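Local coordinates for PA1221 (PDB 4DG8), which belongs to the ANL superfamily, joins an AMP-binding region to a phosphopantetheine attachment site, and holds adenosine monophosphate in this model, at residues Q352-E356 with P357-G361; E221-G224 with A225-N228. One frame throughout, in Å; residues are numbered along the deposited sequence.

Both contacts are local, each within one continuous piece of chain, contact 1 round a loop and contact 2 along a helical turn, and both belong to the AMP-binding part of the protein. Their centres lie about 35 Å apart and they do not touch. Contact 1 is a partly buried loop between strands 342-347 and 361-367, far out from the middle of the chain; charged side chains and a water do much of the work there, with one buried isoleucine beneath. Contact 2 is buried, at the C-terminal end of helix 217-226, where main-chain hydrogen bonds, apolar side chains and an asparagine amide take over. The two share no helix or strand.

Contact 1 of 2, residues Q352-E356 with P357-G361; sequences QEIAE and PDRAG
The backbone carbonyl of E356 and the amide of R359 are joined through one water: it donates to E356 O at 2.7 Å and accepts from R359 N at 3.1 Å. The water thus spans the mouth of the turn made by P357 and D358. On the same turn the two side chains meet directly. E356 OE1 receives R359 NH1 in a salt bridge of 3.1 Å, but a bent one, with an angle of 136° at the hydrogen. The arginine nitrogen comes from above the carboxylate, and the carboxylate and guanidinium planes stand 69° apart. E356 reaches this place with CG between its backbone N and carbonyl carbon (chi1 67°) and a bend at chi2, which lays the carboxylate against R359 CD. The arginine itself runs out extended from CG to NE and passes obliquely over I354. CG1 of that isoleucine sits over one guanidinium face, toward its rim, 3.8 Å from NH1. Its CG2 touches R359 O, while CD1 presses on the returning chain, 3.5 Å from G361 CA, a tight fit at a glycine. The other end of the guanidinium, NH2, makes a salt bridge with D348, so the guanidinium bridges the carboxylates of E356 and D348. D358 has its own salt bridge, to R405. The loop closes a beta hairpin between strands 342-347 and 361-367: I354 bonds through its backbone to L346, and G361 to A404 of strand 393-406, which pairs with strand 361-367 in the antiparallel sheet.

Contact 2 of 2, residues E221-G224 with A225-N228; sequences EIWG and ALLN
W223 and L227 both carry CG anti to their carbonyl carbons (chi1 -57° and -60°), and one helical turn apart this brings them together: L227 CD1 lies 3.8 Å from W223 CB, and CD2 approaches CE3 of the indole. L226, with the same first torsion, sends CD1 to W223 CZ3 at 4.0 Å, meeting the ring obliquely. That methyl is equally close to I222 CG2, since I222 and L226 lie side by side and point the same way. I222 CG2 in turn sits over the centre of one indole face, 4.0 Å above the plane, so the tryptophan is packed by its own sequence neighbour as well as by residues a turn later.

Helix 217-226 is the crossover of a beta-alpha-beta unit, connecting strands 206-209 and 231-234, which lie next to each other and run parallel in a four-stranded sheet. Beneath the side chains runs the ordinary i to i+4 helical bonding. L226 N reaches I222 O at 3.0 Å and L227 N reaches W223 O at 2.9 Å. At G224 O the side chain of N228 takes over: ND2 donates at 2.9 Å, nearly straight at 177°, with the oxygen in the plane of its amide. The N228 backbone N bonds instead to A225 O, three residues back.

Helix 88-99 packs against I222, W223 and L226, while helices 29-39 and 186-193 meet W223 and L227. The indole NE1 bonds to Y104 OH, and N228 ND2 has a second acceptor in C193 O. At the other end of the segment, the carboxylate of E221 is held by S211 OG and the backbone N of N210.

Contact 1 of 2, residues Q352-E356 with P357-G361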
ATOM      1  N   GLN A 352      15.728   4.253  24.741  1.00 62.04           N
ATOM      2  CA  GLN A 352      16.457   3.036  25.079  1.00 56.06           C
ATOM      3  C   GLN A 352      15.695   1.800  24.626  1.00 51.89           C
ATOM      4  O   GLN A 352      14.467   1.739  24.711  1.00 51.75           O
ATOM      5  CB  GLN A 352      16.737   2.960  26.584  1.00 56.44           C
ATOM      6  CG  GLN A 352      17.599   4.096  27.109  1.00 66.54           C
ATOM      7  CD  GLN A 352      18.915   4.218  26.359  1.00 74.12           C
ATOM      8  OE1 GLN A 352      19.184   5.233  25.705  1.00 74.41           O
ATOM      9  NE2 GLN A 352      19.743   3.178  26.445  1.00 73.86           N
ATOM     10  N   GLU A 353      16.449   0.816  24.152  1.00 47.72           N
ATOM     11  CA  GLU A 353      15.914  -0.452  23.691  1.00 49.50           C
ATOM     12  C   GLU A 353      15.140  -1.150  24.810  1.00 49.46           C
ATOM     13  O   GLU A 353      15.627  -1.273  25.932  1.00 53.46           O
ATOM     14  CB  GLU A 353      17.077  -1.327  23.208  1.00 57.68           C
ATOM     15  CG  GLU A 353      16.701  -2.585  22.438  1.00 68.52           C
ATOM     16  CD  GLU A 353      17.924  -3.279  21.844  1.00 78.02           C
ATOM     17  OE1 GLU A 353      18.822  -2.573  21.324  1.00 82.84           O
ATOM     18  OE2 GLU A 353      17.993  -4.525  21.904  1.00 76.38           O
ATOM     19  N   ILE A 354      13.929  -1.599  24.505  1.00 42.30           N
ATOM     20  CA  ILE A 354      13.159  -2.392  25.448  1.00 45.47           C
ATOM     21  C   ILE A 354      13.491  -3.850  25.188  1.00 48.56           C
ATOM     22  O   ILE A 354      13.203  -4.384  24.114  1.00 47.44           O
ATOM     23  CB  ILE A 354      11.640  -2.149  25.280  1.00 50.63           C
ATOM     24  CG1 ILE A 354      11.298  -0.700  25.633  1.00 52.58           C
ATOM     25  CG2 ILE A 354      10.825  -3.119  26.139  1.00 46.05           C
ATOM     26  CD1 ILE A 354       9.853  -0.342  25.386  1.00 47.11           C
ATOM     27  N   ALA A 355      14.143  -4.475  26.158  1.00 56.59           N
ATOM     28  CA  ALA A 355      14.589  -5.857  26.026  1.00 58.90           C
ATOM     29  C   ALA A 355      13.684  -6.876  26.717  1.00 56.90           C
ATOM     30  O   ALA A 355      13.958  -8.071  26.687  1.00 63.46           O
ATOM     31  CB  ALA A 355      16.029  -5.997  26.520  1.00 56.75           C
ATOM     32  N   GLU A 356      12.610  -6.416  27.344  1.00 56.38           N
ATOM     33  CA  GLU A 356      11.742  -7.335  28.069  1.00 56.31           C
ATOM     34  C   GLU A 356      10.308  -7.306  27.551  1.00 53.78           C
ATOM     35  O   GLU A 356       9.899  -6.339  26.909  1.00 48.62           O
ATOM     36  CB  GLU A 356      11.759  -7.003  29.554  1.00 60.21           C
ATOM     37  CG  GLU A 356      11.119  -5.675  29.867  1.00 67.76           C
ATOM     38  CD  GLU A 356      12.008  -4.800  30.721  1.00 73.40           C
ATOM     39  OE1 GLU A 356      12.914  -4.148  30.153  1.00 70.58           O
ATOM     40  OE2 GLU A 356      11.800  -4.769  31.954  1.00 75.06           O
ATOM     41  N   PRO A 357       9.539  -8.374  27.836  1.00 51.15           N
ATOM     42  CA  PRO A 357       8.133  -8.513  27.433  1.00 51.37           C
ATOM     43  C   PRO A 357       7.195  -7.555  28.167  1.00 51.17           C
ATOM     44  O   PRO A 357       7.566  -6.983  29.194  1.00 54.70           O
ATOM     45  CB  PRO A 357       7.803  -9.960  27.825  1.00 47.64           C
ATOM     46  CG  PRO A 357       8.736 -10.266  28.932  1.00 46.55           C
ATOM     47  CD  PRO A 357      10.011  -9.557  28.581  1.00 47.41           C
ATOM     48  N   ASP A 358       5.990  -7.389  27.632  1.00 47.60           N
ATOM     49  CA  ASP A 358       4.926  -6.644  28.306  1.00 58.50           C
ATOM     50  C   ASP A 358       5.397  -5.295  28.837  1.00 57.42           C
ATOM     51  O   ASP A 358       5.042  -4.895  29.951  1.00 54.61           O
ATOM     52  CB  ASP A 358       4.329  -7.463  29.455  1.00 63.02           C
ATOM     53  CG  ASP A 358       4.047  -8.899  29.063  1.00 69.41           C
ATOM     54  OD1 ASP A 358       3.148  -9.130  28.220  1.00 69.58           O
ATOM     55  OD2 ASP A 358       4.723  -9.798  29.606  1.00 70.26           O
ATOM     56  N   ARG A 359       6.223  -4.617  28.050  1.00 43.66           N
ATOM     57  CA  ARG A 359       6.598  -3.241  28.333  1.00 45.61           C
ATOM     58  C   ARG A 359       6.472  -2.470  27.017  1.00 45.46           C
ATOM     59  O   ARG A 359       7.201  -2.750  26.061  1.00 46.85           O
ATOM     60  CB  ARG A 359       8.032  -3.183  28.863  1.00 49.77           C
ATOM     61  CG  ARG A 359       8.414  -1.852  29.491  1.00 59.93           C
ATOM     62  CD  ARG A 359       9.862  -1.847  29.971  1.00 65.58           C
ATOM     63  NE  ARG A 359      10.440  -0.508  29.898  1.00 69.59           N
ATOM     64  CZ  ARG A 359      11.695  -0.250  29.539  1.00 73.50           C
ATOM     65  NH1 ARG A 359      12.518  -1.242  29.224  1.00 72.75           N
ATOM     66  NH2 ARG A 359      12.128   1.004  29.497  1.00 78.73           N
ATOM     67  N   ALA A 360       5.547  -1.513  26.970  1.00 37.72           N
ATOM     68  CA  ALA A 360       5.209  -0.818  25.726  1.00 40.14           C
ATOM     69  C   ALA A 360       6.285   0.159  25.256  1.00 42.96           C
ATOM     70  O   ALA A 360       6.905   0.856  26.058  1.00 44.54           O
ATOM     71  CB  ALA A 360       3.863  -0.098  25.858  1.00 40.87           C
ATOM     72  N   GLY A 361       6.489   0.206  23.945  1.00 38.55           N
ATOM     73  CA  GLY A 361       7.449   1.109  23.346  1.00 36.56           C
ATOM     74  C   GLY A 361       7.056   1.442  21.920  1.00 39.05           C
ATOM     75  O   GLY A 361       6.000   1.016  21.439  1.00 32.86           O
TER
HETATM   76  O   HOH W   1       7.718  -5.469  25.527  1.00 36.42           O

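Contact 2 of 2, residues E221-G224 with A225-N228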
ATOM      1  N   GLU A 221       1.426  -7.885  -4.153  1.00 20.78           N
ATOM      2  CA  GLU A 221       0.583  -8.646  -5.085  1.00 28.76           C
ATOM      3  C   GLU A 221       1.247  -8.877  -6.446  1.00 29.35           C
ATOM      4  O   GLU A 221       1.169  -9.961  -7.023  1.00 22.86           O
ATOM      5  CB  GLU A 221      -0.765  -7.960  -5.265  1.00 17.92           C
ATOM      6  CG  GLU A 221      -1.585  -7.936  -3.978  1.00 20.11           C
ATOM      7  CD  GLU A 221      -2.818  -7.073  -4.089  1.00 24.70           C
ATOM      8  OE1 GLU A 221      -3.139  -6.608  -5.209  1.00 21.07           O
ATOM      9  OE2 GLU A 221      -3.466  -6.869  -3.045  1.00 25.68           O
ATOM     10  N   ILE A 222       1.895  -7.840  -6.951  1.00 19.34           N
ATOM     11  CA  ILE A 222       2.507  -7.886  -8.265  1.00 20.98           C
ATOM     12  C   ILE A 222       3.877  -8.532  -8.220  1.00 22.68           C
ATOM     13  O   ILE A 222       4.106  -9.580  -8.841  1.00 17.93           O
ATOM     14  CB  ILE A 222       2.568  -6.486  -8.880  1.00 19.32           C
ATOM     15  CG1 ILE A 222       1.135  -5.974  -9.075  1.00 15.35           C
ATOM     16  CG2 ILE A 222       3.359  -6.503 -10.206  1.00 18.97           C
ATOM     17  CD1 ILE A 222       1.017  -4.442  -9.281  1.00 14.29           C
ATOM     18  N   TRP A 223       4.798  -7.916  -7.477  1.00 26.75           N
ATOM     19  CA  TRP A 223       6.169  -8.398  -7.500  1.00 17.16           C
ATOM     20  C   TRP A 223       6.357  -9.712  -6.737  1.00 22.10           C
ATOM     21  O   TRP A 223       7.261 -10.477  -7.035  1.00 20.40           O
ATOM     22  CB  TRP A 223       7.130  -7.299  -7.036  1.00 15.48           C
ATOM     23  CG  TRP A 223       6.970  -6.093  -7.909  1.00 21.56           C
ATOM     24  CD1 TRP A 223       6.413  -4.894  -7.568  1.00 21.50           C
ATOM     25  CD2 TRP A 223       7.303  -6.001  -9.301  1.00 17.97           C
ATOM     26  NE1 TRP A 223       6.399  -4.049  -8.660  1.00 21.23           N
ATOM     27  CE2 TRP A 223       6.933  -4.704  -9.737  1.00 24.94           C
ATOM     28  CE3 TRP A 223       7.876  -6.888 -10.223  1.00 16.96           C
ATOM     29  CZ2 TRP A 223       7.148  -4.259 -11.056  1.00 22.59           C
ATOM     30  CZ3 TRP A 223       8.084  -6.449 -11.540  1.00 16.69           C
ATOM     31  CH2 TRP A 223       7.728  -5.144 -11.935  1.00 22.19           C
ATOM     32  N   GLY A 224       5.497  -9.987  -5.763  1.00 22.48           N
ATOM     33  CA  GLY A 224       5.553 -11.285  -5.114  1.00 25.00           C
ATOM     34  C   GLY A 224       5.383 -12.432  -6.114  1.00 21.87           C
ATOM     35  O   GLY A 224       6.043 -13.465  -6.008  1.00 21.78           O
ATOM     36  N   ALA A 225       4.468 -12.266  -7.065  1.00 23.00           N
ATOM     37  CA  ALA A 225       4.357 -13.199  -8.187  1.00 23.52           C
ATOM     38  C   ALA A 225       5.527 -13.128  -9.146  1.00 25.07           C
ATOM     39  O   ALA A 225       6.244 -14.124  -9.351  1.00 26.12           O
ATOM     40  CB  ALA A 225       3.072 -12.933  -8.971  1.00 18.95           C
ATOM     41  N   LEU A 226       5.737 -11.948  -9.733  1.00 19.07           N
ATOM     42  CA  LEU A 226       6.641 -11.875 -10.883  1.00 15.04           C
ATOM     43  C   LEU A 226       8.103 -12.128 -10.512  1.00 24.58           C
ATOM     44  O   LEU A 226       8.894 -12.568 -11.339  1.00 23.58           O
ATOM     45  CB  LEU A 226       6.509 -10.528 -11.610  1.00 18.55           C
ATOM     46  CG  LEU A 226       5.166 -10.240 -12.294  1.00 21.75           C
ATOM     47  CD1 LEU A 226       5.176  -8.831 -12.850  1.00 16.40           C
ATOM     48  CD2 LEU A 226       4.917 -11.252 -13.415  1.00 17.31           C
ATOM     49  N   LEU A 227       8.477 -11.826  -9.277  1.00 25.44           N
ATOM     50  CA  LEU A 227       9.858 -12.049  -8.874  1.00 21.94           C
ATOM     51  C   LEU A 227      10.084 -13.499  -8.421  1.00 24.47           C
ATOM     52  O   LEU A 227      11.211 -13.916  -8.143  1.00 25.07           O
ATOM     53  CB  LEU A 227      10.285 -11.024  -7.805  1.00 22.09           C
ATOM     54  CG  LEU A 227      10.191  -9.577  -8.294  1.00 26.66           C
ATOM     55  CD1 LEU A 227      10.735  -8.631  -7.239  1.00 28.25           C
ATOM     56  CD2 LEU A 227      10.930  -9.381  -9.646  1.00 18.06           C
ATOM     57  N   ASN A 228       8.991 -14.246  -8.284  1.00 27.82           N
ATOM     58  CA  ASN A 228       9.055 -15.690  -8.041  1.00 24.12           C
ATOM     59  C   ASN A 228       8.698 -16.667  -9.170  1.00 29.60           C
ATOM     60  O   ASN A 228       8.593 -17.870  -8.928  1.00 26.91           O
ATOM     61  CB  ASN A 228       8.404 -16.045  -6.707  1.00 21.92           C
ATOM     62  CG  ASN A 228       9.139 -15.407  -5.554  1.00 28.54           C
ATOM     63  OD1 ASN A 228      10.241 -15.839  -5.196  1.00 25.47           O
ATOM     64  ND2 ASN A 228       8.574 -14.328  -5.009  1.00 29.34           N
TER